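Local coordinates for putative oxidoreductase molybdopterin-binding subunit (Sulfolobus tokodaii, PDB 4ZOH), which probably serves as the molybdopterin-binding subunit of an oxidoreductase of the xanthine dehydrogenase and aldehyde oxidase family, holding a molybdenum pterin cytosine dinucleotide cofactor, at residues 72-77 / 322-327; 221-226 / 285-290; 495-500 / 554-559. All coordinates share one frame; numbering follows the deposited sequence.

From the N terminus, the chain lays down 72-77 in the a/b hammerhead region, and 245 residues later 322-327 comes back to it, closing contact 1. Within that long excursion lies contact 2, where the start of helix 223-235 meets the start of helix 288-304. The two touch directly: the backbone of I325 probably bonds to that of A285, and P327 packs on Y287, so hammerhead, loop and both helix starts form one continuous block. Contact 3 opens only after both have closed. It lays helix 486-512 on edge strand 553-559 in the second molybdopterin cofactor-binding domain, with its centre about 44 Å from that of contact 1, and touches neither of the others.

Contact 1 of 3, residues 72-77 / 322-327; sequences ETTYVG and HTNITP
P327 packs its CD over one face of the Y75 ring, a CH-pi contact that joins the a/b hammerhead region to the first molybdopterin cofactor-binding domain. The two side chains cross at about a right angle, and P327 CD sits 3.6 Å from the centroid of the Y75 ring, displaced toward its rim. Y75 CG stands between its own backbone N and carbonyl carbon (chi1 58°), which carries the ring along T326 to the proline. The CB of Y75 rests on the backbone, 3.3 Å from I325 C.

N324, at the centre of an inverse gamma turn, brings its amide to T74. Its ND2 donates to T74 O at 3.1 Å, from above the carbonyl plane, while that oxygen lies close to the amide plane of N324 (14° out of it). V121 O takes a further bond from ND2 and V108 N gives one to OD1, so both ends of the amide are held.

Two waters bridge the backbones at V76. One links V76 N to N324 O; the other donates to V76 O and accepts from T326 N, 3.0 Å from the water oxygen.

Contact 2 of 3, residues 221-226 / 285-290; sequences AHPEEY and APYPDA
Two tyrosine hydroxyls carry the hydrogen bonding between Y287 and D289 on one side and A221 and Y226 on the other, where the N-terminal ends of helices 223-235 and 288-304 meet. Y287 OH donates to A221 O at 2.6 Å, tilted 32° from the carbonyl plane. The same hydroxyl lies at the edge of the Y226 ring, with Y287 OH 3.1 Å from Y226 CE2. Y226 OH donates to D289 OD1 at 2.7 Å, on the syn side of the carboxylate. The ring of Y226 and that carboxylate are turned 54° against each other. A water adds a second route, accepting from A221 N and donating to the same OD1, so that oxygen receives two bonds.

The apolar contacts gather round the Y287 ring. With CG anti to the backbone N (chi1 170°), the ring extends from the N-cap position of its helix to P223, the first residue of the other helix. P223 CG lies over one face as a CH-pi contact, 4.0 Å from the ring centroid. Replacing Y287 by a phenylalanine would probably leave A221 O without this donor, a buried carbonyl deprived of its short bond.

Within 221-226 the N-terminal turn is secured separately: H222, at the N-cap, gives its backbone N-H to E225 OE1 in an almost straight bond of 2.9 Å. H222 NE2 is paired with S217 O, and the side chain lies about 12 Å from the bound molybdenum. Y226 also meets the ring of F198 and packs on N194 and L195 of helix 188-199. Chemically, the two neutral hydroxyls satisfy a buried carbonyl and a carboxylate oxygen, and their donation, together with the water's, would probably help D289 stay ionised.

Contact 3 of 3, residues 495-500 / 554-559; sequences LLASQK and TTAIYN
A556 points its CB toward L496 and A497 of helix 486-512 at the middle of this helix-on-sheet packing, within the second molybdopterin cofactor-binding domain. The tight part is apolar: A556 CB lies 3.7 Å from L496 CB and 3.9 Å from A497 CB. The axes of the two short segments, running 144° apart, come within 7.2 Å, consistent with alanines meeting at A497 and A556. At one end, L496 CD1 meets the edge of the Y558 ring, 3.7 Å from Y558 CD1, the two side chains crossing at about a right angle. At the other, T554 CG2 comes to 3.6 Å from A497 O.

K500 makes the looser, exposed flank. Its chain kinks at the second and last torsions (chi4 90°), taking CD past T554 OG1 and NZ to the strand, where it gives a weak hydrogen bond to T555 O at 3.0 Å. A water held by I557 N takes a further weak bond from NZ.

Strand 553-559 is the edge of its sheet within this chain and pairs with strand 420-427. T555 and I557 turn away from the helix and pack respectively on S551 and E550, both of a second copy of the subunit, while S498, on the helix, faces helix 446-458.

Contact 1 of 3, residues 72-77 / 322-327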
loop_
_atom_site.group_PDB
_atom_site.type_symbol
_atom_site.label_atom_id
_atom_site.label_comp_id
_atom_site.label_asym_id
_atom_site.label_seq_id
_atom_site.Cartn_x
_atom_site.Cartn_y
_atom_site.Cartn_z
ATOM N N GLU A 72 -3.436 34.930 14.088
ATOM C CA GLU A 72 -3.365 34.928 15.537
ATOM C C GLU A 72 -3.348 33.495 16.112
ATOM O O GLU A 72 -4.324 32.729 15.937
ATOM C CB GLU A 72 -4.536 35.736 16.106
ATOM C CG GLU A 72 -4.406 36.129 17.603
ATOM C CD GLU A 72 -5.668 36.861 18.095
ATOM O OE1 GLU A 72 -6.340 37.524 17.262
ATOM O OE2 GLU A 72 -6.028 36.748 19.300
ATOM N N THR A 73 -2.245 33.180 16.792
ATOM C CA THR A 73 -2.097 31.922 17.488
ATOM C C THR A 73 -2.480 32.041 18.971
ATOM O O THR A 73 -2.023 32.986 19.634
ATOM C CB THR A 73 -0.685 31.340 17.343
ATOM O OG1 THR A 73 -0.647 30.076 18.037
ATOM C CG2 THR A 73 0.373 32.256 17.890
ATOM N N THR A 74 -3.251 31.053 19.464
ATOM C CA THR A 74 -3.815 31.001 20.790
ATOM C C THR A 74 -3.311 29.956 21.819
ATOM O O THR A 74 -3.932 29.848 22.899
ATOM C CB THR A 74 -5.315 30.893 20.724
ATOM O OG1 THR A 74 -5.669 29.827 19.835
ATOM C CG2 THR A 74 -5.942 32.219 20.199
ATOM N N TYR A 75 -2.212 29.230 21.527
ATOM C CA TYR A 75 -1.592 28.284 22.491
ATOM C C TYR A 75 -0.271 27.827 21.978
ATOM O O TYR A 75 -0.122 27.625 20.759
ATOM C CB TYR A 75 -2.523 27.059 22.805
ATOM C CG TYR A 75 -2.978 26.193 21.652
ATOM C CD1 TYR A 75 -2.336 24.968 21.374
ATOM C CD2 TYR A 75 -4.022 26.588 20.802
ATOM C CE1 TYR A 75 -2.749 24.157 20.328
ATOM C CE2 TYR A 75 -4.434 25.786 19.749
ATOM C CZ TYR A 75 -3.786 24.539 19.526
ATOM O OH TYR A 75 -4.202 23.701 18.491
ATOM N N VAL A 76 0.709 27.711 22.865
ATOM C CA VAL A 76 1.935 26.966 22.574
ATOM C C VAL A 76 1.527 25.561 22.057
ATOM O O VAL A 76 0.597 24.908 22.623
ATOM C CB VAL A 76 2.800 26.862 23.793
ATOM C CG1 VAL A 76 4.168 26.206 23.505
ATOM C CG2 VAL A 76 2.981 28.266 24.355
ATOM N N GLY A 77 2.116 25.188 20.915
ATOM C CA GLY A 77 1.827 23.914 20.250
ATOM C C GLY A 77 0.848 24.045 19.090
ATOM O O GLY A 77 0.624 23.043 18.364
ATOM N N HIS A 322 -12.380 29.173 28.114
ATOM C CA HIS A 322 -11.091 29.122 27.354
ATOM C C HIS A 322 -9.918 29.634 28.127
ATOM O O HIS A 322 -10.085 30.518 28.970
ATOM C CB HIS A 322 -11.194 29.975 26.069
ATOM C CG HIS A 322 -12.253 29.493 25.142
ATOM N ND1 HIS A 322 -12.171 28.265 24.517
ATOM C CD2 HIS A 322 -13.442 30.022 24.787
ATOM C CE1 HIS A 322 -13.250 28.086 23.767
ATOM N NE2 HIS A 322 -14.034 29.141 23.898
ATOM N N THR A 323 -8.731 29.115 27.834
ATOM C CA THR A 323 -7.505 29.704 28.315
ATOM C C THR A 323 -6.514 29.507 27.154
ATOM O O THR A 323 -6.775 28.713 26.260
ATOM C CB THR A 323 -6.963 29.026 29.665
ATOM O OG1 THR A 323 -6.673 27.623 29.451
ATOM C CG2 THR A 323 -7.963 29.145 30.820
ATOM N N ASN A 324 -5.348 30.146 27.215
ATOM C CA ASN A 324 -4.317 30.044 26.177
ATOM C C ASN A 324 -3.476 28.785 26.231
ATOM O O ASN A 324 -2.240 28.884 26.291
ATOM C CB ASN A 324 -3.423 31.295 26.147
ATOM C CG ASN A 324 -4.182 32.522 25.672
ATOM O OD1 ASN A 324 -4.578 33.354 26.486
ATOM N ND2 ASN A 324 -4.452 32.598 24.339
ATOM N N ILE A 325 -4.153 27.606 26.200
ATOM C CA ILE A 325 -3.447 26.313 26.152
ATOM C C ILE A 325 -4.131 25.404 25.185
ATOM O O ILE A 325 -5.323 25.640 24.696
ATOM C CB ILE A 325 -3.331 25.624 27.559
ATOM C CG1 ILE A 325 -4.728 25.243 28.074
ATOM C CG2 ILE A 325 -2.565 26.499 28.535
ATOM C CD1 ILE A 325 -4.699 24.550 29.428
ATOM N N THR A 326 -3.388 24.355 24.888
ATOM C CA THR A 326 -3.876 23.278 24.036
ATOM C C THR A 326 -5.381 23.041 24.258
ATOM O O THR A 326 -5.812 22.779 25.393
ATOM C CB THR A 326 -3.112 21.957 24.397
ATOM O OG1 THR A 326 -1.721 22.230 24.427
ATOM C CG2 THR A 326 -3.385 20.960 23.352
ATOM N N PRO A 327 -6.207 23.066 23.201
ATOM C CA PRO A 327 -7.593 22.762 23.531
ATOM C C PRO A 327 -7.827 21.372 24.225
ATOM O O PRO A 327 -7.258 20.370 23.797
ATOM C CB PRO A 327 -8.266 22.753 22.141
ATOM C CG PRO A 327 -7.375 23.606 21.292
ATOM C CD PRO A 327 -6.027 23.163 21.747
HETATM O O HOH W 1 -0.403 24.884 25.175
HETATM O O HOH W 2 0.132 27.608 26.001
#

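Contact 2 of 3, residues 221-226 / 285-290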
loop_
_atom_site.group_PDB
_atom_site.type_symbol
_atom_site.label_atom_id
_atom_site.label_comp_id
_atom_site.label_asym_id
_atom_site.label_seq_id
_atom_site.Cartn_x
_atom_site.Cartn_y
_atom_site.Cartn_z
ATOM N N ALA A 221 -11.301 15.254 14.730
ATOM C CA ALA A 221 -10.275 15.518 13.696
ATOM C C ALA A 221 -9.438 16.633 14.220
ATOM O O ALA A 221 -9.974 17.669 14.624
ATOM C CB ALA A 221 -10.922 15.922 12.362
ATOM N N HIS A 222 -8.147 16.432 14.195
ATOM C CA HIS A 222 -7.252 17.376 14.639
ATOM C C HIS A 222 -6.896 18.435 13.591
ATOM O O HIS A 222 -7.003 18.150 12.417
ATOM C CB HIS A 222 -5.988 16.647 15.052
ATOM C CG HIS A 222 -6.165 15.936 16.350
ATOM N ND1 HIS A 222 -5.808 16.502 17.547
ATOM C CD2 HIS A 222 -6.737 14.745 16.646
ATOM C CE1 HIS A 222 -6.093 15.673 18.539
ATOM N NE2 HIS A 222 -6.678 14.605 18.018
ATOM N N PRO A 223 -6.374 19.592 14.025
ATOM C CA PRO A 223 -5.983 20.565 12.952
ATOM C C PRO A 223 -5.082 19.958 11.866
ATOM O O PRO A 223 -5.324 20.212 10.672
ATOM C CB PRO A 223 -5.237 21.684 13.711
ATOM C CG PRO A 223 -5.703 21.575 15.157
ATOM C CD PRO A 223 -5.944 20.058 15.373
ATOM N N GLU A 224 -4.115 19.124 12.266
ATOM C CA GLU A 224 -3.201 18.498 11.315
ATOM C C GLU A 224 -3.925 17.587 10.309
ATOM O O GLU A 224 -3.530 17.489 9.130
ATOM C CB GLU A 224 -2.132 17.682 12.055
ATOM C CG GLU A 224 -1.223 18.480 12.957
ATOM C CD GLU A 224 -1.758 18.531 14.377
ATOM O OE1 GLU A 224 -2.932 18.698 14.549
ATOM O OE2 GLU A 224 -0.988 18.437 15.320
ATOM N N GLU A 225 -4.991 16.934 10.748
ATOM C CA GLU A 225 -5.686 16.077 9.824
ATOM C C GLU A 225 -6.439 16.874 8.742
ATOM O O GLU A 225 -6.395 16.540 7.561
ATOM C CB GLU A 225 -6.661 15.126 10.567
ATOM C CG GLU A 225 -5.988 13.926 11.306
ATOM C CD GLU A 225 -6.982 13.279 12.275
ATOM O OE1 GLU A 225 -7.244 13.862 13.313
ATOM O OE2 GLU A 225 -7.528 12.207 12.033
ATOM N N TYR A 226 -7.214 17.865 9.168
ATOM C CA TYR A 226 -7.833 18.835 8.175
ATOM C C TYR A 226 -6.812 19.430 7.207
ATOM O O TYR A 226 -7.037 19.436 5.998
ATOM C CB TYR A 226 -8.551 19.967 8.918
ATOM C CG TYR A 226 -9.812 19.542 9.644
ATOM C CD1 TYR A 226 -10.842 18.905 8.965
ATOM C CD2 TYR A 226 -9.953 19.789 11.014
ATOM C CE1 TYR A 226 -12.023 18.584 9.564
ATOM C CE2 TYR A 226 -11.137 19.486 11.643
ATOM C CZ TYR A 226 -12.168 18.906 10.899
ATOM O OH TYR A 226 -13.324 18.574 11.518
ATOM N N ALA A 285 -7.730 26.511 24.389
ATOM C CA ALA A 285 -7.987 27.463 23.243
ATOM C C ALA A 285 -9.231 27.168 22.420
ATOM O O ALA A 285 -9.755 26.030 22.424
ATOM C CB ALA A 285 -6.744 27.602 22.351
ATOM N N PRO A 286 -9.807 28.209 21.776
ATOM C CA PRO A 286 -11.029 27.878 21.054
ATOM C C PRO A 286 -10.755 27.073 19.733
ATOM O O PRO A 286 -10.639 27.660 18.716
ATOM C CB PRO A 286 -11.655 29.256 20.731
ATOM C CG PRO A 286 -10.535 30.251 20.930
ATOM C CD PRO A 286 -9.457 29.645 21.741
ATOM N N TYR A 287 -10.681 25.753 19.761
ATOM C CA TYR A 287 -10.679 24.979 18.545
ATOM C C TYR A 287 -12.043 24.363 18.534
ATOM O O TYR A 287 -12.384 23.644 19.457
ATOM C CB TYR A 287 -9.511 23.971 18.533
ATOM C CG TYR A 287 -9.552 22.935 17.391
ATOM C CD1 TYR A 287 -9.686 23.350 16.054
ATOM C CD2 TYR A 287 -9.377 21.541 17.655
ATOM C CE1 TYR A 287 -9.669 22.434 15.006
ATOM C CE2 TYR A 287 -9.386 20.605 16.621
ATOM C CZ TYR A 287 -9.521 21.060 15.290
ATOM O OH TYR A 287 -9.529 20.223 14.219
ATOM N N PRO A 288 -12.865 24.640 17.509
ATOM C CA PRO A 288 -14.223 24.150 17.623
ATOM C C PRO A 288 -14.405 22.619 17.860
ATOM O O PRO A 288 -15.296 22.222 18.661
ATOM C CB PRO A 288 -14.876 24.594 16.285
ATOM C CG PRO A 288 -14.109 25.864 15.963
ATOM C CD PRO A 288 -12.687 25.454 16.290
ATOM N N ASP A 289 -13.653 21.770 17.149
ATOM C CA ASP A 289 -13.832 20.258 17.315
ATOM C C ASP A 289 -13.590 19.810 18.740
ATOM O O ASP A 289 -14.385 19.093 19.305
ATOM C CB ASP A 289 -12.953 19.466 16.351
ATOM C CG ASP A 289 -13.206 19.849 14.933
ATOM O OD1 ASP A 289 -13.762 19.020 14.170
ATOM O OD2 ASP A 289 -12.831 21.024 14.601
ATOM N N ALA A 290 -12.521 20.315 19.331
ATOM C CA ALA A 290 -12.227 20.013 20.722
ATOM C C ALA A 290 -13.220 20.650 21.698
ATOM O O ALA A 290 -13.674 19.986 22.660
ATOM C CB ALA A 290 -10.821 20.444 21.036
HETATM O O HOH W 3 -13.880 16.569 15.153
#

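Contact 3 of 3, residues 495-500 / 554-559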
loop_
_atom_site.group_PDB
_atom_site.type_symbol
_atom_site.label_atom_id
_atom_site.label_comp_id
_atom_site.label_asym_id
_atom_site.label_seq_id
_atom_site.Cartn_x
_atom_site.Cartn_y
_atom_site.Cartn_z
ATOM N N LEU A 495 -26.051 -8.405 16.402
ATOM C CA LEU A 495 -27.092 -9.368 16.737
ATOM C C LEU A 495 -28.252 -9.285 15.708
ATOM O O LEU A 495 -28.664 -10.311 15.137
ATOM C CB LEU A 495 -27.519 -9.039 18.172
ATOM C CG LEU A 495 -27.994 -10.001 19.218
ATOM C CD1 LEU A 495 -27.420 -11.383 19.094
ATOM C CD2 LEU A 495 -27.640 -9.380 20.567
ATOM N N LEU A 496 -28.731 -8.070 15.413
ATOM C CA LEU A 496 -29.739 -7.869 14.367
ATOM C C LEU A 496 -29.332 -8.397 12.982
ATOM O O LEU A 496 -30.128 -9.080 12.292
ATOM C CB LEU A 496 -30.114 -6.377 14.258
ATOM C CG LEU A 496 -30.820 -5.706 15.461
ATOM C CD1 LEU A 496 -31.029 -4.227 15.174
ATOM C CD2 LEU A 496 -32.176 -6.409 15.741
ATOM N N ALA A 497 -28.073 -8.142 12.576
ATOM C CA ALA A 497 -27.703 -8.506 11.207
ATOM C C ALA A 497 -27.586 -9.981 11.131
ATOM O O ALA A 497 -27.983 -10.582 10.130
ATOM C CB ALA A 497 -26.391 -7.863 10.804
ATOM N N SER A 498 -26.995 -10.586 12.172
ATOM C CA SER A 498 -26.836 -12.058 12.185
ATOM C C SER A 498 -28.213 -12.730 12.147
ATOM O O SER A 498 -28.391 -13.704 11.456
ATOM C CB SER A 498 -26.077 -12.480 13.446
ATOM O OG SER A 498 -24.798 -11.896 13.434
ATOM N N GLN A 499 -29.165 -12.172 12.914
ATOM C CA GLN A 499 -30.543 -12.709 12.993
ATOM C C GLN A 499 -31.201 -12.633 11.593
ATOM O O GLN A 499 -31.716 -13.660 11.103
ATOM C CB GLN A 499 -31.377 -11.986 14.098
ATOM C CG GLN A 499 -32.804 -12.593 14.317
ATOM C CD GLN A 499 -32.768 -14.115 14.615
ATOM O OE1 GLN A 499 -32.005 -14.576 15.481
ATOM N NE2 GLN A 499 -33.533 -14.894 13.853
ATOM N N LYS A 500 -31.091 -11.463 10.923
ATOM C CA LYS A 500 -31.588 -11.288 9.535
ATOM C C LYS A 500 -31.006 -12.354 8.620
ATOM O O LYS A 500 -31.741 -12.944 7.822
ATOM C CB LYS A 500 -31.250 -9.917 8.940
ATOM C CG LYS A 500 -32.038 -8.737 9.485
ATOM C CD LYS A 500 -32.330 -7.771 8.330
ATOM C CE LYS A 500 -32.570 -6.348 8.804
ATOM N NZ LYS A 500 -31.278 -5.613 8.834
ATOM N N THR A 554 -26.346 -8.663 4.242
ATOM C CA THR A 554 -27.354 -7.874 4.902
ATOM C C THR A 554 -26.790 -6.871 5.880
ATOM O O THR A 554 -25.754 -7.119 6.460
ATOM C CB THR A 554 -28.519 -8.740 5.490
ATOM O OG1 THR A 554 -29.621 -7.857 5.783
ATOM C CG2 THR A 554 -28.109 -9.520 6.718
ATOM N N THR A 555 -27.431 -5.723 5.986
ATOM C CA THR A 555 -26.943 -4.629 6.810
ATOM C C THR A 555 -28.034 -4.241 7.776
ATOM O O THR A 555 -29.182 -4.067 7.382
ATOM C CB THR A 555 -26.515 -3.412 5.922
ATOM O OG1 THR A 555 -25.396 -3.806 5.111
ATOM C CG2 THR A 555 -26.098 -2.226 6.758
ATOM N N ALA A 556 -27.697 -4.112 9.045
ATOM C CA ALA A 556 -28.687 -3.729 10.054
ATOM C C ALA A 556 -28.210 -2.440 10.676
ATOM O O ALA A 556 -27.038 -2.211 10.818
ATOM C CB ALA A 556 -28.819 -4.802 11.116
ATOM N N ILE A 557 -29.130 -1.576 11.030
ATOM C CA ILE A 557 -28.738 -0.361 11.695
ATOM C C ILE A 557 -29.552 -0.514 12.957
ATOM O O ILE A 557 -30.788 -0.721 12.881
ATOM C CB ILE A 557 -29.141 0.908 10.906
ATOM C CG1 ILE A 557 -28.361 1.032 9.581
ATOM C CG2 ILE A 557 -29.010 2.153 11.788
ATOM C CD1 ILE A 557 -28.881 2.129 8.624
ATOM N N TYR A 558 -28.870 -0.431 14.090
ATOM C CA TYR A 558 -29.519 -0.417 15.388
ATOM C C TYR A 558 -29.630 1.029 15.870
ATOM O O TYR A 558 -28.650 1.636 16.266
ATOM C CB TYR A 558 -28.736 -1.327 16.394
ATOM C CG TYR A 558 -29.330 -1.337 17.796
ATOM C CD1 TYR A 558 -30.598 -1.951 18.053
ATOM C CD2 TYR A 558 -28.656 -0.736 18.862
ATOM C CE1 TYR A 558 -31.149 -1.958 19.345
ATOM C CE2 TYR A 558 -29.225 -0.726 20.152
ATOM C CZ TYR A 558 -30.464 -1.347 20.371
ATOM O OH TYR A 558 -31.000 -1.358 21.603
ATOM N N ASN A 559 -30.821 1.606 15.743
ATOM C CA ASN A 559 -31.081 2.984 16.197
ATOM C C ASN A 559 -31.209 2.937 17.725
ATOM O O ASN A 559 -31.769 2.028 18.254
ATOM C CB ASN A 559 -32.317 3.592 15.498
ATOM C CG ASN A 559 -33.520 2.643 15.507
ATOM O OD1 ASN A 559 -33.392 1.444 15.195
ATOM N ND2 ASN A 559 -34.708 3.169 15.854
HETATM O O HOH W 4 -31.734 -2.380 9.840
#